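Local coordinates for protein nucleoporin nup120 (Schizosaccharomyces pombe, PDB 4GQ2) that serves as a structural constituent of the nuclear pore complex, whose nucleoporins can also dock transiently associated nuclear transport factors, at residues Tyr547-Phe552 with Lys687-Ser692; Val681-Leu686 with Phe734-Ser739. One frame throughout, in Å; residues are numbered along the deposited sequence.

Helix 672-703 takes part in both contacts. Its 687-692 turns receive the short helix 548-553 in interaction 1, and the 681-686 turns just before them pack on the end of helix 719-739 in interaction 2. The centres of the two contacts lie about 12 Å apart, and they also touch directly. CD1 of Ile-685 packs 3.4 Å from CD of Glu-550, and CG2 of Ile-685 lies 3.8 Å from CG2 of Ile-549. A further touch is NE2 of Gln-690 at 3.4 Å from CD1 of Leu-736. Together they tie the helix that follows the last propeller strands to the helical part of this pore scaffold protein.

Interaction 1 of 2, residues Tyr547-Phe552 with Lys687-Ser692; sequences YLIESF and KKFQVS
Ile-549 buries the largest share of this contact, reaching from the short helix 548-553 onto the long helix 672-703. Its CG1 stands anti to the backbone N (chi1 -168°), a torsion that carries the branch to the Phe-689 ring. CG1 sits 3.8 Å from the Phe-689 ring centroid, only 8° off the ring normal, a CH-pi contact over the middle of one face. CG2 flanks it, 3.8 Å from CE2 of Phe-689, while CD1 lies over the CD1-CE1 side of the ring and also meets CB of Ser-692 at 3.7 Å. A beta-branched chain suits this place because its two arms spread over a flat ring, and the short Ser-692 side chain lets CD1 come close to its CB. An alanine in place of Phe-689 would remove the face on which Ile-549 rests and would probably loosen the seating of the short helix.

Lys-688 works alongside. Its CB meets CG1 of Ile-549 at 3.9 Å, and the extended chain passes CA of Glu-550 before bending at its last torsion. That bend brings NZ to 3.8 Å from OE2 of Glu-550, a long salt bridge. A lysine fits here, with methylenes for the apolar neighbour and an ammonium for the acid. The carboxylate is gripped more firmly elsewhere: OE1 of Glu-550 accepts a hydrogen bond from the backbone N-H of Tyr-547, the N-cap residue, N to OE1 3.1 Å, through its anti lone pair, and forms a salt bridge with Arg-544. These charges would probably keep the buried acid ionised.

The axes of 548-552 and 687-692 approach to 9.4 Å and cross at 60°. This is oblique helix-on-helix packing, which joins the helix that follows strand 539-544 to the long helix 672-703 of the helical part of Nup120.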
loop_
_atom_site.group_PDB
_atom_site.type_symbol
_atom_site.label_atom_id
_atom_site.label_comp_id
_atom_site.label_asym_id
_atom_site.label_seq_id
_atom_site.Cartn_x
_atom_site.Cartn_y
_atom_site.Cartn_z
ATOM N N TYR A 547 -13.410 18.218 0.027
ATOM C CA TYR A 547 -14.381 17.818 1.038
ATOM C C TYR A 547 -14.092 18.670 2.261
ATOM O O TYR A 547 -12.990 19.223 2.384
ATOM C CB TYR A 547 -14.286 16.323 1.353
ATOM C CG TYR A 547 -14.418 15.432 0.131
ATOM C CD1 TYR A 547 -13.337 15.233 -0.730
ATOM C CD2 TYR A 547 -15.621 14.788 -0.168
ATOM C CE1 TYR A 547 -13.446 14.428 -1.852
ATOM C CE2 TYR A 547 -15.739 13.976 -1.294
ATOM C CZ TYR A 547 -14.643 13.799 -2.130
ATOM O OH TYR A 547 -14.734 13.003 -3.258
ATOM N N LEU A 548 -15.084 18.799 3.143
ATOM C CA LEU A 548 -14.941 19.567 4.384
ATOM C C LEU A 548 -13.655 19.263 5.137
ATOM O O LEU A 548 -12.976 20.173 5.628
ATOM C CB LEU A 548 -16.125 19.314 5.317
ATOM C CG LEU A 548 -17.305 20.279 5.288
ATOM C CD1 LEU A 548 -18.307 19.870 6.355
ATOM C CD2 LEU A 548 -16.847 21.716 5.496
ATOM N N ILE A 549 -13.327 17.977 5.218
ATOM C CA ILE A 549 -12.146 17.519 5.939
ATOM C C ILE A 549 -10.871 18.193 5.404
ATOM O O ILE A 549 -9.994 18.575 6.181
ATOM C CB ILE A 549 -12.060 15.965 5.959
ATOM C CG1 ILE A 549 -11.001 15.483 6.954
ATOM C CG2 ILE A 549 -11.830 15.400 4.565
ATOM C CD1 ILE A 549 -11.297 15.873 8.385
ATOM N N GLU A 550 -10.804 18.369 4.085
ATOM C CA GLU A 550 -9.673 19.037 3.437
ATOM C C GLU A 550 -9.544 20.501 3.856
ATOM O O GLU A 550 -8.474 20.911 4.306
ATOM C CB GLU A 550 -9.750 18.892 1.915
ATOM C CG GLU A 550 -9.875 17.444 1.469
ATOM C CD GLU A 550 -9.666 17.257 -0.016
ATOM O OE1 GLU A 550 -10.670 17.069 -0.726
ATOM O OE2 GLU A 550 -8.499 17.291 -0.468
ATOM N N SER A 551 -10.631 21.268 3.734
ATOM C CA SER A 551 -10.690 22.658 4.234
ATOM C C SER A 551 -10.218 22.793 5.690
ATOM O O SER A 551 -9.496 23.728 6.033
ATOM C CB SER A 551 -12.114 23.216 4.123
ATOM O OG SER A 551 -12.688 22.939 2.858
ATOM N N PHE A 552 -10.621 21.849 6.535
ATOM C CA PHE A 552 -10.258 21.874 7.955
ATOM C C PHE A 552 -8.816 21.453 8.241
ATOM O O PHE A 552 -8.299 21.714 9.326
ATOM C CB PHE A 552 -11.231 21.026 8.777
ATOM C CG PHE A 552 -12.554 21.690 9.013
ATOM C CD1 PHE A 552 -13.600 21.518 8.119
ATOM C CD2 PHE A 552 -12.751 22.499 10.125
ATOM C CE1 PHE A 552 -14.819 22.132 8.330
ATOM C CE2 PHE A 552 -13.971 23.116 10.343
ATOM C CZ PHE A 552 -15.006 22.930 9.442
ATOM N N LYS A 687 -6.089 10.301 5.207
ATOM C CA LYS A 687 -4.996 10.819 5.959
ATOM C C LYS A 687 -5.376 12.040 6.734
ATOM O O LYS A 687 -4.963 12.223 7.820
ATOM C CB LYS A 687 -3.860 11.171 5.046
ATOM C CG LYS A 687 -2.863 10.081 4.864
ATOM C CD LYS A 687 -2.055 10.372 3.638
ATOM C CE LYS A 687 -0.742 9.656 3.681
ATOM N NZ LYS A 687 -0.400 9.143 2.343
ATOM N N LYS A 688 -6.170 12.884 6.137
ATOM C CA LYS A 688 -6.694 14.072 6.802
ATOM C C LYS A 688 -7.708 13.684 7.877
ATOM O O LYS A 688 -7.686 14.224 8.974
ATOM C CB LYS A 688 -7.256 15.069 5.788
ATOM C CG LYS A 688 -6.246 15.436 4.709
ATOM C CD LYS A 688 -6.609 16.716 3.974
ATOM C CE LYS A 688 -5.486 17.174 3.051
ATOM N NZ LYS A 688 -5.524 16.438 1.756
ATOM N N PHE A 689 -8.558 12.705 7.587
ATOM C CA PHE A 689 -9.442 12.168 8.622
ATOM C C PHE A 689 -8.688 11.652 9.856
ATOM O O PHE A 689 -9.018 12.029 10.983
ATOM C CB PHE A 689 -10.399 11.106 8.057
ATOM C CG PHE A 689 -11.712 11.669 7.595
ATOM C CD1 PHE A 689 -12.572 12.286 8.496
ATOM C CD2 PHE A 689 -12.092 11.588 6.264
ATOM C CE1 PHE A 689 -13.783 12.816 8.074
ATOM C CE2 PHE A 689 -13.305 12.107 5.837
ATOM C CZ PHE A 689 -14.153 12.721 6.743
ATOM N N GLN A 690 -7.677 10.808 9.638
ATOM C CA GLN A 690 -6.861 10.241 10.729
ATOM C C GLN A 690 -6.220 11.308 11.623
ATOM O O GLN A 690 -6.320 11.246 12.848
ATOM C CB GLN A 690 -5.781 9.307 10.169
ATOM C CG GLN A 690 -4.845 8.742 11.231
ATOM C CD GLN A 690 -3.764 7.837 10.664
ATOM O OE1 GLN A 690 -3.664 6.666 11.033
ATOM N NE2 GLN A 690 -2.972 8.364 9.755
ATOM N N VAL A 691 -5.551 12.273 11.006
ATOM C CA VAL A 691 -4.962 13.399 11.735
ATOM C C VAL A 691 -6.045 14.190 12.497
ATOM O O VAL A 691 -5.846 14.569 13.658
ATOM C CB VAL A 691 -4.142 14.295 10.767
ATOM C CG1 VAL A 691 -3.816 15.660 11.368
ATOM C CG2 VAL A 691 -2.875 13.561 10.317
ATOM N N SER A 692 -7.201 14.392 11.862
ATOM C CA SER A 692 -8.307 15.103 12.492
ATOM C C SER A 692 -8.825 14.357 13.730
ATOM O O SER A 692 -8.925 14.935 14.816
ATOM C CB SER A 692 -9.434 15.334 11.478
ATOM O OG SER A 692 -10.661 15.639 12.119
#

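Interaction 2 of 2, residues Val681-Leu686 with Phe734-Ser739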
loop_
_atom_site.group_PDB
_atom_site.type_symbol
_atom_site.label_atom_id
_atom_site.label_comp_id
_atom_site.label_asym_id
_atom_site.label_seq_id
_atom_site.Cartn_x
_atom_site.Cartn_y
_atom_site.Cartn_z
ATOM N N VAL A 681 -7.653 9.234 -4.211
ATOM C CA VAL A 681 -8.434 10.248 -3.501
ATOM C C VAL A 681 -8.755 9.796 -2.067
ATOM O O VAL A 681 -8.588 10.580 -1.127
ATOM C CB VAL A 681 -9.725 10.628 -4.263
ATOM C CG1 VAL A 681 -10.623 11.508 -3.408
ATOM C CG2 VAL A 681 -9.386 11.326 -5.569
ATOM N N LEU A 682 -9.193 8.541 -1.902
ATOM C CA LEU A 682 -9.439 7.980 -0.565
ATOM C C LEU A 682 -8.210 8.076 0.344
ATOM O O LEU A 682 -8.306 8.563 1.473
ATOM C CB LEU A 682 -9.927 6.526 -0.639
ATOM C CG LEU A 682 -11.371 6.353 -1.120
ATOM C CD1 LEU A 682 -11.734 4.882 -1.233
ATOM C CD2 LEU A 682 -12.357 7.100 -0.222
ATOM N N ASP A 683 -7.061 7.621 -0.155
ATOM C CA ASP A 683 -5.819 7.661 0.612
ATOM C C ASP A 683 -5.582 9.086 1.115
ATOM O O ASP A 683 -5.265 9.310 2.287
ATOM C CB ASP A 683 -4.651 7.196 -0.270
ATOM C CG ASP A 683 -3.310 7.293 0.430
ATOM O OD1 ASP A 683 -2.977 6.384 1.210
ATOM O OD2 ASP A 683 -2.582 8.280 0.196
ATOM N N SER A 684 -5.765 10.045 0.213
ATOM C CA SER A 684 -5.549 11.451 0.511
ATOM C C SER A 684 -6.577 11.998 1.521
ATOM O O SER A 684 -6.227 12.746 2.425
ATOM C CB SER A 684 -5.546 12.249 -0.794
ATOM O OG SER A 684 -5.507 13.630 -0.529
ATOM N N ILE A 685 -7.840 11.612 1.370
ATOM C CA ILE A 685 -8.887 12.011 2.317
ATOM C C ILE A 685 -8.693 11.347 3.686
ATOM O O ILE A 685 -8.775 12.011 4.726
ATOM C CB ILE A 685 -10.309 11.714 1.773
ATOM C CG1 ILE A 685 -10.562 12.433 0.441
ATOM C CG2 ILE A 685 -11.373 12.111 2.789
ATOM C CD1 ILE A 685 -10.074 13.861 0.405
ATOM N N LEU A 686 -8.420 10.044 3.678
ATOM C CA LEU A 686 -8.247 9.269 4.912
ATOM C C LEU A 686 -7.099 9.734 5.801
ATOM O O LEU A 686 -7.188 9.612 7.015
ATOM C CB LEU A 686 -8.115 7.774 4.614
ATOM C CG LEU A 686 -9.348 7.071 4.031
ATOM C CD1 LEU A 686 -8.973 5.691 3.552
ATOM C CD2 LEU A 686 -10.497 6.978 5.016
ATOM N N PHE A 734 -7.179 1.336 9.480
ATOM C CA PHE A 734 -7.295 0.081 8.748
ATOM C C PHE A 734 -7.189 0.296 7.229
ATOM O O PHE A 734 -6.321 -0.286 6.562
ATOM C CB PHE A 734 -8.591 -0.627 9.145
ATOM C CG PHE A 734 -9.006 -1.725 8.214
ATOM C CD1 PHE A 734 -8.343 -2.943 8.215
ATOM C CD2 PHE A 734 -10.106 -1.554 7.367
ATOM C CE1 PHE A 734 -8.744 -3.968 7.366
ATOM C CE2 PHE A 734 -10.508 -2.570 6.513
ATOM C CZ PHE A 734 -9.823 -3.777 6.509
ATOM N N LEU A 735 -8.038 1.162 6.688
ATOM C CA LEU A 735 -7.997 1.461 5.257
ATOM C C LEU A 735 -6.688 2.095 4.773
ATOM O O LEU A 735 -6.249 1.830 3.651
ATOM C CB LEU A 735 -9.201 2.299 4.831
ATOM C CG LEU A 735 -10.541 1.552 4.930
ATOM C CD1 LEU A 735 -11.697 2.523 4.802
ATOM C CD2 LEU A 735 -10.654 0.447 3.885
ATOM N N LEU A 736 -6.062 2.920 5.613
ATOM C CA LEU A 736 -4.760 3.500 5.274
ATOM C C LEU A 736 -3.692 2.399 5.123
ATOM O O LEU A 736 -2.801 2.495 4.276
ATOM C CB LEU A 736 -4.334 4.578 6.290
ATOM C CG LEU A 736 -5.073 5.916 6.122
ATOM C CD1 LEU A 736 -4.761 6.897 7.239
ATOM C CD2 LEU A 736 -4.756 6.550 4.774
ATOM N N GLU A 737 -3.817 1.342 5.919
ATOM C CA GLU A 737 -2.952 0.181 5.784
ATOM C C GLU A 737 -3.259 -0.575 4.486
ATOM O O GLU A 737 -2.408 -1.283 3.959
ATOM C CB GLU A 737 -3.067 -0.733 7.013
ATOM C CG GLU A 737 -1.742 -1.358 7.435
ATOM C CD GLU A 737 -1.876 -2.408 8.533
ATOM O OE1 GLU A 737 -1.473 -3.575 8.293
ATOM O OE2 GLU A 737 -2.371 -2.068 9.633
ATOM N N ASN A 738 -4.467 -0.407 3.958
ATOM C CA ASN A 738 -4.837 -1.066 2.704
ATOM C C ASN A 738 -4.244 -0.348 1.480
ATOM O O ASN A 738 -4.153 -0.914 0.380
ATOM C CB ASN A 738 -6.364 -1.172 2.587
ATOM C CG ASN A 738 -6.935 -2.347 3.360
ATOM O OD1 ASN A 738 -7.371 -3.331 2.763
ATOM N ND2 ASN A 738 -6.949 -2.252 4.693
ATOM N N SER A 739 -3.845 0.903 1.683
ATOM C CA SER A 739 -3.412 1.763 0.586
ATOM C C SER A 739 -2.111 1.302 -0.055
ATOM O O SER A 739 -1.979 1.353 -1.278
ATOM C CB SER A 739 -3.284 3.207 1.057
ATOM O OG SER A 739 -3.119 4.058 -0.060
#
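Leucine packing forms the apolar part of the contact between helices 672-703 and 719-739, whose local segments run roughly antiparallel at 138° with axes 9.8 Å apart. Leu-686 is its centre. CD1 of Leu-686 reaches CB of Leu-735 at 3.6 Å, the two side chains crossing obliquely. Leu-736, next in sequence to Leu-735, meets Leu-686 with its CD2, which lies 3.6 Å from CB of Leu-686 and also rests near the backbone O of Asp-683, while its CD1 approaches the carbonyl of Leu-686. Branched leucine tips suit this interface because their two methyls let one residue touch several partners, as CD1 and CD2 of Leu-736 do. Ile-802 of helix 790-803 touches both Leu-686 and Leu-735, carrying the apolar packing to a third helix.

The polar part is one hydrogen bond, from OG of Ser-739 to OD1 of Asp-683 at 2.7 Å. CG of Asp-683 lies anti to the backbone N (chi1 176°), which swings the carboxylate towards the serine; OG of Ser-739 is likewise anti to its own N. The hydroxyl meets OD1 from above the carboxylate plane, 51° out of it. The other oxygen, OD2, forms a salt bridge with Lys-687, so both carboxylate oxygens have partners.

Chemically, then, the helices are held by leucine packing supplemented by a hydrogen bond to a probably ionised carboxylate, whose charge Lys-687 is likely to stabilise.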